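Fimbrial subunit CupB6 (Pseudomonas aeruginosa, PDB 5CYL) forms the adhesive tip of a chaperone-usher pilus and probably helps the bacterium attach to surfaces during biofilm formation. Local coordinates at residues 11-16 / 44-49; 151-156 / 185-190; 286-291 / 315-320. One frame throughout, in Å; residues are numbered along the deposited sequence.

How the interactions relate
Interaction 1 and interaction 2 belong to the N-terminal domain and lie on two different sheets that pack together, their centres about 14 Å apart. They meet where Phe12 CD2 approaches Tyr186 CD2 at 3.6 Å and Leu45 CD2 approaches Ala156 CB at 3.7 Å. The disulfide Cys10-Cys182, just ahead of 11-16 and of 185-190 in the chain, ties the same two regions covalently. Interaction 3 belongs to the other domain, the fimbrial one, across the centre of the chain. Its centre is about 60 Å from that of interaction 2 and about 67 Å from that of interaction 1; nearest atoms are about 41 and 47 Å apart respectively, so it touches neither.

Interaction 1: residues 11-16 / 44-49; sequences SFDNGK and FLNYKP
The ring of Phe12 is covered on one face by Leu45, whose CD1 methyl sits over its centre in a CH-pi contact, 4.0 Å from CD1 to the ring centroid and 9° off the ring normal. Tyr186 meets the ring from the opposite side, the two ring planes nearly parallel. The setting is an antiparallel beta pairing in the N-terminal beta sandwich of the tip adhesin: Phe12 and Leu45 form a non-hydrogen-bonded pair and send their side chains inward, onto Leu154 and Ala156 of strand 151-160. An aromatic and a branched aliphatic residue suit this place because the flat face accepts a methyl without any polar demand. Leu45 CG lies anti to the backbone N (chi1 -173°), and from there the CD1 methyl extends over the Phe12 ring.

The hydrogen-bonded pairs flank this one. Ser11 N gives its hydrogen to Asn46 O at 2.8 Å, and Asn46 N returns a nearly straight bond to Ser11 O. One step along, Asp13 and Phe44 repeat the exchange, with Asp13 N reaching Phe44 O at 2.8 Å. On the other face of the sheet the polar side chains of Ser11, Asp13 and Asn46 suit their partly exposed surroundings, and the Phe44 ring shares this solvent-facing side. That ring reaches along to Gly15, its CE2 4.0 Å from Gly15 CA. Asn46 OD1 is bonded to Ser118 OG on the neighbouring strand 118-129. The Asp13 and Asn46 side chains cross at about a right angle, their carboxylate and amide planes 32° apart; Asp13 OD2 takes two weak bonds, from Asn46 ND2 at 3.4 Å and from Ser11 OG at 3.2 Å.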
ATOM      1  N   SER A  11      31.792 -18.696   5.723  1.00 65.69           N
ATOM      2  CA  SER A  11      30.363 -18.822   5.922  1.00 63.68           C
ATOM      3  C   SER A  11      29.794 -17.470   6.356  1.00 66.61           C
ATOM      4  O   SER A  11      30.475 -16.652   7.022  1.00 72.87           O
ATOM      5  CB  SER A  11      30.039 -19.903   6.953  1.00 62.99           C
ATOM      6  OG  SER A  11      30.071 -19.367   8.251  1.00 67.53           O
ATOM      7  N   PHE A  12      28.542 -17.231   6.011  1.00 58.28           N
ATOM      8  CA  PHE A  12      27.898 -15.965   6.344  1.00 51.44           C
ATOM      9  C   PHE A  12      26.865 -16.242   7.402  1.00 55.11           C
ATOM     10  O   PHE A  12      26.121 -17.201   7.246  1.00 65.83           O
ATOM     11  CB  PHE A  12      27.214 -15.425   5.120  1.00 46.24           C
ATOM     12  CG  PHE A  12      28.100 -14.646   4.208  1.00 43.14           C
ATOM     13  CD1 PHE A  12      28.437 -13.333   4.517  1.00 42.92           C
ATOM     14  CD2 PHE A  12      28.493 -15.171   2.977  1.00 42.94           C
ATOM     15  CE1 PHE A  12      29.229 -12.581   3.642  1.00 44.77           C
ATOM     16  CE2 PHE A  12      29.269 -14.433   2.092  1.00 45.26           C
ATOM     17  CZ  PHE A  12      29.638 -13.128   2.424  1.00 46.85           C
ATOM     18  N   ASP A  13      26.802 -15.451   8.471  1.00 57.38           N
ATOM     19  CA  ASP A  13      25.800 -15.706   9.521  1.00 63.32           C
ATOM     20  C   ASP A  13      25.131 -14.452  10.018  1.00 64.19           C
ATOM     21  O   ASP A  13      25.740 -13.397  10.047  1.00 64.58           O
ATOM     22  CB  ASP A  13      26.421 -16.459  10.692  1.00 73.31           C
ATOM     23  CG  ASP A  13      26.864 -17.884  10.320  1.00 86.15           C
ATOM     24  OD1 ASP A  13      26.019 -18.746  10.011  1.00 89.67           O
ATOM     25  OD2 ASP A  13      28.075 -18.156  10.371  1.00 94.29           O
ATOM     26  N   ASN A  14      23.874 -14.588  10.426  1.00 68.73           N
ATOM     27  CA  ASN A  14      23.023 -13.445  10.814  1.00 73.23           C
ATOM     28  C   ASN A  14      23.482 -12.756  12.077  1.00 74.92           C
ATOM     29  O   ASN A  14      23.899 -13.423  13.020  1.00 77.05           O
ATOM     30  CB  ASN A  14      21.587 -13.907  11.030  1.00 76.23           C
ATOM     31  CG  ASN A  14      20.880 -14.301   9.737  1.00 79.86           C
ATOM     32  OD1 ASN A  14      21.299 -13.953   8.628  1.00 78.00           O
ATOM     33  ND2 ASN A  14      19.770 -15.007   9.881  1.00 79.12           N
ATOM     34  N   GLY A  15      23.409 -11.427  12.070  1.00 73.58           N
ATOM     35  CA  GLY A  15      23.737 -10.626  13.251  1.00 73.50           C
ATOM     36  C   GLY A  15      22.463 -10.303  14.005  1.00 73.99           C
ATOM     37  O   GLY A  15      21.480 -11.035  13.885  1.00 72.13           O
ATOM     38  N   LYS A  16      22.494  -9.225  14.794  1.00 74.73           N
ATOM     39  CA  LYS A  16      21.275  -8.664  15.405  1.00 73.79           C
ATOM     40  C   LYS A  16      20.484  -8.039  14.244  1.00 75.62           C
ATOM     41  O   LYS A  16      21.043  -7.260  13.477  1.00 79.19           O
ATOM     42  CB  LYS A  16      21.603  -7.630  16.504  1.00 67.32           C
ATOM     43  N   PHE A  44      27.757 -11.612   9.914  1.00 55.90           N
ATOM     44  CA  PHE A  44      29.076 -12.094  10.337  1.00 52.94           C
ATOM     45  C   PHE A  44      29.709 -12.939   9.236  1.00 52.13           C
ATOM     46  O   PHE A  44      29.091 -13.903   8.723  1.00 53.14           O
ATOM     47  CB  PHE A  44      28.951 -12.926  11.593  1.00 52.56           C
ATOM     48  CG  PHE A  44      28.679 -12.131  12.824  1.00 55.14           C
ATOM     49  CD1 PHE A  44      29.557 -11.141  13.238  1.00 56.22           C
ATOM     50  CD2 PHE A  44      27.570 -12.420  13.622  1.00 57.28           C
ATOM     51  CE1 PHE A  44      29.315 -10.438  14.415  1.00 58.22           C
ATOM     52  CE2 PHE A  44      27.313 -11.713  14.795  1.00 58.45           C
ATOM     53  CZ  PHE A  44      28.188 -10.712  15.186  1.00 58.28           C
ATOM     54  N   LEU A  45      30.931 -12.594   8.874  1.00 48.57           N
ATOM     55  CA  LEU A  45      31.690 -13.440   7.969  1.00 48.78           C
ATOM     56  C   LEU A  45      32.754 -14.265   8.737  1.00 50.04           C
ATOM     57  O   LEU A  45      33.657 -13.722   9.336  1.00 52.17           O
ATOM     58  CB  LEU A  45      32.286 -12.615   6.844  1.00 46.73           C
ATOM     59  CG  LEU A  45      32.990 -13.363   5.704  1.00 48.90           C
ATOM     60  CD1 LEU A  45      32.270 -14.629   5.239  1.00 50.33           C
ATOM     61  CD2 LEU A  45      33.200 -12.402   4.531  1.00 46.39           C
ATOM     62  N   ASN A  46      32.617 -15.585   8.714  1.00 51.93           N
ATOM     63  CA  ASN A  46      33.523 -16.476   9.434  1.00 53.24           C
ATOM     64  C   ASN A  46      34.324 -17.372   8.513  1.00 58.50           C
ATOM     65  O   ASN A  46      33.827 -17.910   7.513  1.00 61.15           O
ATOM     66  CB  ASN A  46      32.737 -17.270  10.462  1.00 52.97           C
ATOM     67  CG  ASN A  46      31.988 -16.366  11.412  1.00 55.37           C
ATOM     68  OD1 ASN A  46      32.489 -15.326  11.774  1.00 58.12           O
ATOM     69  ND2 ASN A  46      30.766 -16.744  11.785  1.00 56.03           N
ATOM     70  N   TYR A  47      35.594 -17.486   8.858  1.00 61.62           N
ATOM     71  CA  TYR A  47      36.536 -18.269   8.069  1.00 63.11           C
ATOM     72  C   TYR A  47      37.601 -18.717   9.019  1.00 62.02           C
ATOM     73  O   TYR A  47      37.770 -18.134  10.081  1.00 63.47           O
ATOM     74  CB  TYR A  47      37.150 -17.407   6.977  1.00 61.84           C
ATOM     75  CG  TYR A  47      37.897 -16.211   7.536  1.00 61.72           C
ATOM     76  CD1 TYR A  47      37.215 -15.176   8.147  1.00 63.18           C
ATOM     77  CD2 TYR A  47      39.274 -16.107   7.440  1.00 61.71           C
ATOM     78  CE1 TYR A  47      37.877 -14.066   8.657  1.00 64.25           C
ATOM     79  CE2 TYR A  47      39.948 -15.008   7.948  1.00 61.75           C
ATOM     80  CZ  TYR A  47      39.243 -13.992   8.555  1.00 63.03           C
ATOM     81  OH  TYR A  47      39.887 -12.893   9.048  1.00 65.48           O
ATOM     82  N   LYS A  48      38.313 -19.763   8.646  1.00 62.88           N
ATOM     83  CA  LYS A  48      39.409 -20.238   9.506  1.00 67.70           C
ATOM     84  C   LYS A  48      40.695 -19.751   8.921  1.00 61.54           C
ATOM     85  O   LYS A  48      40.872 -19.937   7.700  1.00 56.54           O
ATOM     86  CB  LYS A  48      39.454 -21.746   9.602  1.00 74.91           C
ATOM     87  N   PRO A  49      41.555 -19.093   9.742  1.00 59.57           N
ATOM     88  CA  PRO A  49      42.769 -18.671   9.089  1.00 64.62           C
ATOM     89  C   PRO A  49      43.767 -19.821   9.000  1.00 75.12           C
ATOM     90  O   PRO A  49      43.726 -20.787   9.778  1.00 80.43           O
ATOM     91  CB  PRO A  49      43.303 -17.550  10.003  1.00 63.36           C
ATOM     92  CG  PRO A  49      42.267 -17.308  11.050  1.00 61.97           C
ATOM     93  CD  PRO A  49      41.505 -18.592  11.136  1.00 59.27           C
TER

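Interaction 2: residues 151-156 / 185-190; sequences TLNLWA and PYSLIG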
ATOM      1  N   THR A 151      17.820 -14.122  -8.068  1.00 55.27           N
ATOM      2  CA  THR A 151      18.530 -14.583  -6.881  1.00 54.95           C
ATOM      3  C   THR A 151      19.676 -13.654  -6.501  1.00 52.00           C
ATOM      4  O   THR A 151      20.405 -13.170  -7.356  1.00 50.93           O
ATOM      5  CB  THR A 151      19.061 -16.026  -7.024  1.00 54.39           C
ATOM      6  OG1 THR A 151      19.789 -16.152  -8.239  1.00 61.84           O
ATOM      7  CG2 THR A 151      17.924 -17.012  -7.051  1.00 52.73           C
ATOM      8  N   LEU A 152      19.801 -13.394  -5.203  1.00 48.13           N
ATOM      9  CA  LEU A 152      20.867 -12.556  -4.652  1.00 48.66           C
ATOM     10  C   LEU A 152      22.105 -13.382  -4.229  1.00 49.38           C
ATOM     11  O   LEU A 152      22.025 -14.193  -3.292  1.00 49.36           O
ATOM     12  CB  LEU A 152      20.342 -11.779  -3.421  1.00 43.46           C
ATOM     13  CG  LEU A 152      21.412 -10.910  -2.714  1.00 38.41           C
ATOM     14  CD1 LEU A 152      21.872  -9.841  -3.711  1.00 35.75           C
ATOM     15  CD2 LEU A 152      20.936 -10.292  -1.397  1.00 33.69           C
ATOM     16  N   ASN A 153      23.248 -13.135  -4.865  1.00 48.25           N
ATOM     17  CA  ASN A 153      24.479 -13.868  -4.542  1.00 47.52           C
ATOM     18  C   ASN A 153      25.525 -13.013  -3.851  1.00 47.60           C
ATOM     19  O   ASN A 153      25.942 -11.986  -4.372  1.00 45.75           O
ATOM     20  CB  ASN A 153      25.071 -14.471  -5.793  1.00 46.02           C
ATOM     21  CG  ASN A 153      24.027 -15.153  -6.651  1.00 49.04           C
ATOM     22  OD1 ASN A 153      23.584 -16.271  -6.360  1.00 49.92           O
ATOM     23  ND2 ASN A 153      23.653 -14.502  -7.718  1.00 50.81           N
ATOM     24  N   LEU A 154      25.907 -13.437  -2.660  1.00 47.16           N
ATOM     25  CA  LEU A 154      27.008 -12.811  -1.944  1.00 48.83           C
ATOM     26  C   LEU A 154      28.223 -13.708  -2.056  1.00 50.26           C
ATOM     27  O   LEU A 154      28.161 -14.896  -1.765  1.00 54.38           O
ATOM     28  CB  LEU A 154      26.627 -12.603  -0.477  1.00 46.80           C
ATOM     29  CG  LEU A 154      25.324 -11.835  -0.255  1.00 46.79           C
ATOM     30  CD1 LEU A 154      25.054 -11.603   1.225  1.00 42.48           C
ATOM     31  CD2 LEU A 154      25.357 -10.494  -0.984  1.00 45.42           C
ATOM     32  N   TRP A 155      29.340 -13.144  -2.459  1.00 49.79           N
ATOM     33  CA  TRP A 155      30.577 -13.920  -2.574  1.00 47.61           C
ATOM     34  C   TRP A 155      31.639 -13.462  -1.588  1.00 43.97           C
ATOM     35  O   TRP A 155      32.092 -12.317  -1.660  1.00 46.17           O
ATOM     36  CB  TRP A 155      31.135 -13.772  -3.969  1.00 50.26           C
ATOM     37  CG  TRP A 155      30.184 -14.192  -5.046  1.00 55.54           C
ATOM     38  CD1 TRP A 155      29.067 -13.538  -5.447  1.00 59.31           C
ATOM     39  CD2 TRP A 155      30.287 -15.355  -5.873  1.00 59.03           C
ATOM     40  NE1 TRP A 155      28.470 -14.205  -6.482  1.00 65.88           N
ATOM     41  CE2 TRP A 155      29.197 -15.331  -6.762  1.00 63.98           C
ATOM     42  CE3 TRP A 155      31.198 -16.416  -5.948  1.00 58.54           C
ATOM     43  CZ2 TRP A 155      28.987 -16.323  -7.721  1.00 67.06           C
ATOM     44  CZ3 TRP A 155      31.000 -17.403  -6.904  1.00 61.49           C
ATOM     45  CH2 TRP A 155      29.895 -17.356  -7.778  1.00 64.21           C
ATOM     46  N   ALA A 156      32.069 -14.329  -0.685  1.00 42.46           N
ATOM     47  CA  ALA A 156      33.347 -14.080   0.041  1.00 44.29           C
ATOM     48  C   ALA A 156      34.475 -14.834  -0.631  1.00 41.41           C
ATOM     49  O   ALA A 156      34.465 -16.047  -0.639  1.00 46.33           O
ATOM     50  CB  ALA A 156      33.252 -14.500   1.485  1.00 45.07           C
ATOM     51  N   PRO A 185      29.702 -19.274  -3.704  1.00 53.14           N
ATOM     52  CA  PRO A 185      28.800 -18.174  -3.352  1.00 52.16           C
ATOM     53  C   PRO A 185      27.759 -18.520  -2.288  1.00 47.26           C
ATOM     54  O   PRO A 185      27.484 -19.668  -2.056  1.00 43.07           O
ATOM     55  CB  PRO A 185      28.083 -17.902  -4.669  1.00 54.24           C
ATOM     56  CG  PRO A 185      28.013 -19.250  -5.305  1.00 53.75           C
ATOM     57  CD  PRO A 185      29.317 -19.929  -4.969  1.00 51.97           C
ATOM     58  N   TYR A 186      27.183 -17.489  -1.683  1.00 47.25           N
ATOM     59  CA  TYR A 186      26.005 -17.589  -0.830  1.00 46.55           C
ATOM     60  C   TYR A 186      24.819 -17.031  -1.586  1.00 50.24           C
ATOM     61  O   TYR A 186      24.759 -15.824  -1.829  1.00 58.68           O
ATOM     62  CB  TYR A 186      26.239 -16.734   0.388  1.00 45.65           C
ATOM     63  CG  TYR A 186      25.131 -16.678   1.392  1.00 46.39           C
ATOM     64  CD1 TYR A 186      24.242 -17.730   1.557  1.00 46.51           C
ATOM     65  CD2 TYR A 186      25.038 -15.598   2.262  1.00 46.99           C
ATOM     66  CE1 TYR A 186      23.270 -17.692   2.557  1.00 48.52           C
ATOM     67  CE2 TYR A 186      24.069 -15.537   3.247  1.00 46.54           C
ATOM     68  CZ  TYR A 186      23.204 -16.587   3.404  1.00 48.51           C
ATOM     69  OH  TYR A 186      22.248 -16.503   4.384  1.00 49.48           O
ATOM     70  N   SER A 187      23.896 -17.897  -1.977  1.00 49.01           N
ATOM     71  CA  SER A 187      22.790 -17.487  -2.842  1.00 47.15           C
ATOM     72  C   SER A 187      21.469 -17.434  -2.093  1.00 52.16           C
ATOM     73  O   SER A 187      21.101 -18.368  -1.406  1.00 54.04           O
ATOM     74  CB  SER A 187      22.684 -18.401  -4.048  1.00 41.49           C
ATOM     75  OG  SER A 187      23.931 -18.489  -4.700  1.00 43.78           O
ATOM     76  N   LEU A 188      20.772 -16.320  -2.233  1.00 55.95           N
ATOM     77  CA  LEU A 188      19.471 -16.127  -1.590  1.00 55.66           C
ATOM     78  C   LEU A 188      18.390 -15.980  -2.654  1.00 56.24           C
ATOM     79  O   LEU A 188      18.525 -15.204  -3.584  1.00 56.81           O
ATOM     80  CB  LEU A 188      19.487 -14.898  -0.678  1.00 55.16           C
ATOM     81  CG  LEU A 188      20.415 -14.956   0.533  1.00 54.22           C
ATOM     82  CD1 LEU A 188      20.673 -13.563   1.061  1.00 61.45           C
ATOM     83  CD2 LEU A 188      19.798 -15.805   1.622  1.00 53.42           C
ATOM     84  N   ILE A 189      17.321 -16.748  -2.500  1.00 56.83           N
ATOM     85  CA  ILE A 189      16.224 -16.741  -3.459  1.00 59.72           C
ATOM     86  C   ILE A 189      14.901 -16.348  -2.821  1.00 61.50           C
ATOM     87  O   ILE A 189      14.580 -16.788  -1.720  1.00 62.48           O
ATOM     88  CB  ILE A 189      16.071 -18.108  -4.145  1.00 63.59           C
ATOM     89  CG1 ILE A 189      17.425 -18.787  -4.298  1.00 71.79           C
ATOM     90  CG2 ILE A 189      15.422 -17.953  -5.514  1.00 68.80           C
ATOM     91  CD1 ILE A 189      17.401 -20.100  -5.043  1.00 70.06           C
ATOM     92  N   GLY A 190      14.142 -15.525  -3.527  1.00 63.21           N
ATOM     93  CA  GLY A 190      12.805 -15.138  -3.085  1.00 55.42           C
ATOM     94  C   GLY A 190      12.760 -14.422  -1.750  1.00 50.85           C
ATOM     95  O   GLY A 190      13.447 -13.392  -1.584  1.00 58.60           O
TER
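Asn153 and Ser187 meet because both turn the same way: each places its gamma atom anti to its own carbonyl carbon and beside its backbone N, with chi1 -45° for Asn153 CG and -53° for Ser187 OG. Ser187 OG then donates to Asn153 OD1 at 2.8 Å, in the plane of the amide and on a lone pair. The other end of that amide is also used, since Asn153 ND2 bonds to Asn63 OD1 and Ser65 OG on the adjacent strand 56-65. Asparagine suits a middle strand here, offering an acceptor to one neighbour and a donor to the other.

On the same face, Pro185 lies alongside Trp155. Its CB stands over the centre of the six-membered ring, 3.3 Å from the centroid and 5° off the normal, while Pro185 CG comes 3.6 Å from Trp155 CH2 and CD approaches CZ3 at the rim. A proline ring is compact and rich in C-H groups, which makes it a good cover for an indole face. Trp155 NE1 makes a weak hydrogen bond to Asn63 OD1.

All of this rides on an antiparallel pair in the four-stranded sheet of the N-terminal beta sandwich, with 185-189 as an outermost strand within the chain. Leu152 and Leu188 exchange two backbone bonds, the one from Leu188 N to Leu152 O being 2.7 Å long, and Leu154 and Tyr186 exchange two more. These four residues point into the sandwich, side by side in pairs. Leu152 CD2 reaches Leu188 CD1 at 4.1 Å, and Leu154 CD1 lies equally far from Tyr186 CD2. Ile196 touches both Leu154 and Leu188, and Leu154 also packs against Leu43 of the facing sheet.

Interaction 3: residues 286-291 / 315-320; sequences VVKNGL and PLSAAY
Lys288 begins its meeting with Ser317 at CB, which lies 3.6 Å from Ser317 OG. Its CG stands anti to the backbone N (chi1 180°), the chain runs on extended, and CD is still 4.2 Å from the same hydroxyl. Beyond this the lysine leads away from strand 311-322, and NZ ends at a weak hydrogen bond to Gln293 OE1. A long aliphatic stem with a charged tip suits this partly exposed position. The contact is an antiparallel strand pair in the fimbrial domain, whose arrangement is consistent with the immunoglobulin-like fold of chaperone-usher subunits; strand 311-322 runs between 283-289 and 239-245 here, Leu316 and Ala318 sharing backbone bonds with Phe241 and Arg239.

Lys288 and Ser317 are a hydrogen-bonded pair, with Lys288 N reaching Ser317 O at 2.8 Å. Lys288 O is gripped twice: Ser317 N approaches on a lone pair at 3.2 Å, and a water donates to the oxygen as well. That water makes a weak bond to Ser317 OG, which also has a weak bond to Glu238 OE2.

The opposite face is mainly apolar along Val287, Leu316 and Ala318, with Asn289 at its end. Val287 CG1 touches Leu316 CD2 at 3.8 Å, the two side chains crossing obliquely, and Phe241 packs on both residues. Branched valine and leucine fill this buried layer, while the small Ala318 offers a single methyl to Phe241 and to Leu221 of strand 215-225.

Past the end of strand 283-289, the Leu291 side chain crosses Pro315 at about a right angle, CD2 lying 3.5 Å from Pro315 CG. Gly290 N still bonds to Pro315 O, from above the carbonyl plane. Asn289 OD1 accepts from Asp292 N and, weakly, from Leu291 N at 2.7 Å.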
ATOM      1  N   VAL A 286     -35.327  12.290  -3.053  1.00 28.48           N
ATOM      2  CA  VAL A 286     -34.180  12.120  -3.954  1.00 29.60           C
ATOM      3  C   VAL A 286     -32.899  12.726  -3.375  1.00 30.37           C
ATOM      4  O   VAL A 286     -32.930  13.832  -2.865  1.00 37.09           O
ATOM      5  CB  VAL A 286     -34.434  12.685  -5.363  1.00 28.46           C
ATOM      6  CG1 VAL A 286     -35.342  11.752  -6.136  1.00 29.02           C
ATOM      7  CG2 VAL A 286     -35.024  14.062  -5.298  1.00 28.57           C
ATOM      8  N   VAL A 287     -31.764  12.034  -3.495  1.00 27.07           N
ATOM      9  CA  VAL A 287     -30.493  12.564  -3.018  1.00 25.23           C
ATOM     10  C   VAL A 287     -29.499  12.701  -4.154  1.00 26.80           C
ATOM     11  O   VAL A 287     -29.202  11.732  -4.887  1.00 28.77           O
ATOM     12  CB  VAL A 287     -29.872  11.677  -1.954  1.00 24.71           C
ATOM     13  CG1 VAL A 287     -28.725  12.397  -1.257  1.00 26.31           C
ATOM     14  CG2 VAL A 287     -30.925  11.282  -0.959  1.00 25.19           C
ATOM     15  N   LYS A 288     -28.946  13.901  -4.278  1.00 25.89           N
ATOM     16  CA  LYS A 288     -28.046  14.183  -5.367  1.00 26.67           C
ATOM     17  C   LYS A 288     -26.554  14.196  -4.955  1.00 29.19           C
ATOM     18  O   LYS A 288     -26.169  14.904  -4.031  1.00 32.23           O
ATOM     19  CB  LYS A 288     -28.448  15.488  -5.985  1.00 25.61           C
ATOM     20  CG  LYS A 288     -27.549  15.842  -7.121  1.00 26.82           C
ATOM     21  CD  LYS A 288     -27.665  17.319  -7.331  1.00 28.32           C
ATOM     22  CE  LYS A 288     -27.055  17.666  -8.644  1.00 30.75           C
ATOM     23  NZ  LYS A 288     -27.219  19.109  -8.955  1.00 33.09           N
ATOM     24  N   ASN A 289     -25.735  13.413  -5.668  1.00 29.76           N
ATOM     25  CA  ASN A 289     -24.292  13.296  -5.445  1.00 27.72           C
ATOM     26  C   ASN A 289     -23.627  14.550  -6.017  1.00 29.33           C
ATOM     27  O   ASN A 289     -23.730  14.839  -7.201  1.00 28.92           O
ATOM     28  CB  ASN A 289     -23.766  11.995  -6.074  1.00 27.27           C
ATOM     29  CG  ASN A 289     -22.239  11.838  -6.020  1.00 28.81           C
ATOM     30  OD1 ASN A 289     -21.464  12.804  -6.091  1.00 32.89           O
ATOM     31  ND2 ASN A 289     -21.803  10.603  -5.938  1.00 28.42           N
ATOM     32  N   GLY A 290     -22.949  15.288  -5.139  1.00 29.56           N
ATOM     33  CA  GLY A 290     -22.331  16.562  -5.496  1.00 28.11           C
ATOM     34  C   GLY A 290     -21.214  16.414  -6.503  1.00 29.23           C
ATOM     35  O   GLY A 290     -21.047  17.276  -7.378  1.00 27.30           O
ATOM     36  N   LEU A 291     -20.460  15.318  -6.383  1.00 28.14           N
ATOM     37  CA  LEU A 291     -19.305  15.078  -7.267  1.00 27.59           C
ATOM     38  C   LEU A 291     -19.763  14.696  -8.680  1.00 28.30           C
ATOM     39  O   LEU A 291     -19.424  15.338  -9.671  1.00 26.93           O
ATOM     40  CB  LEU A 291     -18.420  13.999  -6.676  1.00 26.87           C
ATOM     41  CG  LEU A 291     -18.133  14.162  -5.178  1.00 28.26           C
ATOM     42  CD1 LEU A 291     -17.533  12.877  -4.660  1.00 30.11           C
ATOM     43  CD2 LEU A 291     -17.216  15.326  -4.862  1.00 26.75           C
ATOM     44  N   PRO A 315     -20.253  14.741  -0.775  1.00 31.96           N
ATOM     45  CA  PRO A 315     -21.198  15.849  -0.667  1.00 31.68           C
ATOM     46  C   PRO A 315     -22.583  15.446  -1.179  1.00 34.71           C
ATOM     47  O   PRO A 315     -22.691  14.826  -2.232  1.00 34.37           O
ATOM     48  CB  PRO A 315     -20.580  16.942  -1.528  1.00 30.90           C
ATOM     49  CG  PRO A 315     -19.658  16.215  -2.481  1.00 34.11           C
ATOM     50  CD  PRO A 315     -19.127  15.059  -1.661  1.00 33.53           C
ATOM     51  N   LEU A 316     -23.626  15.779  -0.430  1.00 32.01           N
ATOM     52  CA  LEU A 316     -24.976  15.359  -0.774  1.00 30.13           C
ATOM     53  C   LEU A 316     -26.017  16.451  -0.552  1.00 31.82           C
ATOM     54  O   LEU A 316     -25.852  17.315   0.300  1.00 36.64           O
ATOM     55  CB  LEU A 316     -25.369  14.117   0.026  1.00 28.43           C
ATOM     56  CG  LEU A 316     -24.576  12.835  -0.195  1.00 28.44           C
ATOM     57  CD1 LEU A 316     -24.828  11.830   0.915  1.00 27.65           C
ATOM     58  CD2 LEU A 316     -24.910  12.193  -1.527  1.00 27.35           C
ATOM     59  N   SER A 317     -27.088  16.390  -1.328  1.00 31.52           N
ATOM     60  CA  SER A 317     -28.256  17.243  -1.129  1.00 32.67           C
ATOM     61  C   SER A 317     -29.515  16.394  -1.270  1.00 32.88           C
ATOM     62  O   SER A 317     -29.556  15.452  -2.047  1.00 39.01           O
ATOM     63  CB  SER A 317     -28.266  18.418  -2.113  1.00 31.97           C
ATOM     64  OG  SER A 317     -28.731  18.006  -3.376  1.00 33.74           O
ATOM     65  N   ALA A 318     -30.542  16.727  -0.514  1.00 30.76           N
ATOM     66  CA  ALA A 318     -31.776  15.938  -0.507  1.00 30.43           C
ATOM     67  C   ALA A 318     -33.038  16.796  -0.625  1.00 30.47           C
ATOM     68  O   ALA A 318     -33.054  17.945  -0.194  1.00 31.18           O
ATOM     69  CB  ALA A 318     -31.836  15.077   0.738  1.00 28.50           C
ATOM     70  N   ALA A 319     -34.070  16.222  -1.229  1.00 28.01           N
ATOM     71  CA  ALA A 319     -35.353  16.904  -1.371  1.00 26.58           C
ATOM     72  C   ALA A 319     -36.474  15.907  -1.523  1.00 28.51           C
ATOM     73  O   ALA A 319     -36.248  14.725  -1.814  1.00 31.33           O
ATOM     74  CB  ALA A 319     -35.350  17.876  -2.534  1.00 23.77           C
ATOM     75  N   TYR A 320     -37.687  16.371  -1.258  1.00 29.38           N
ATOM     76  CA  TYR A 320     -38.893  15.602  -1.570  1.00 29.65           C
ATOM     77  C   TYR A 320     -39.157  15.604  -3.079  1.00 30.72           C
ATOM     78  O   TYR A 320     -38.933  16.606  -3.763  1.00 30.75           O
ATOM     79  CB  TYR A 320     -40.075  16.207  -0.836  1.00 29.79           C
ATOM     80  CG  TYR A 320     -40.063  15.858   0.621  1.00 29.95           C
ATOM     81  CD1 TYR A 320     -40.150  14.519   1.027  1.00 29.93           C
ATOM     82  CD2 TYR A 320     -39.968  16.835   1.590  1.00 28.63           C
ATOM     83  CE1 TYR A 320     -40.141  14.167   2.363  1.00 31.55           C
ATOM     84  CE2 TYR A 320     -39.937  16.503   2.942  1.00 30.31           C
ATOM     85  CZ  TYR A 320     -40.019  15.178   3.324  1.00 32.78           C
ATOM     86  OH  TYR A 320     -40.047  14.824   4.672  1.00 36.13           O
TER
HETATM   87  O   HOH W   1     -25.620  17.668  -3.781  1.00 59.38           O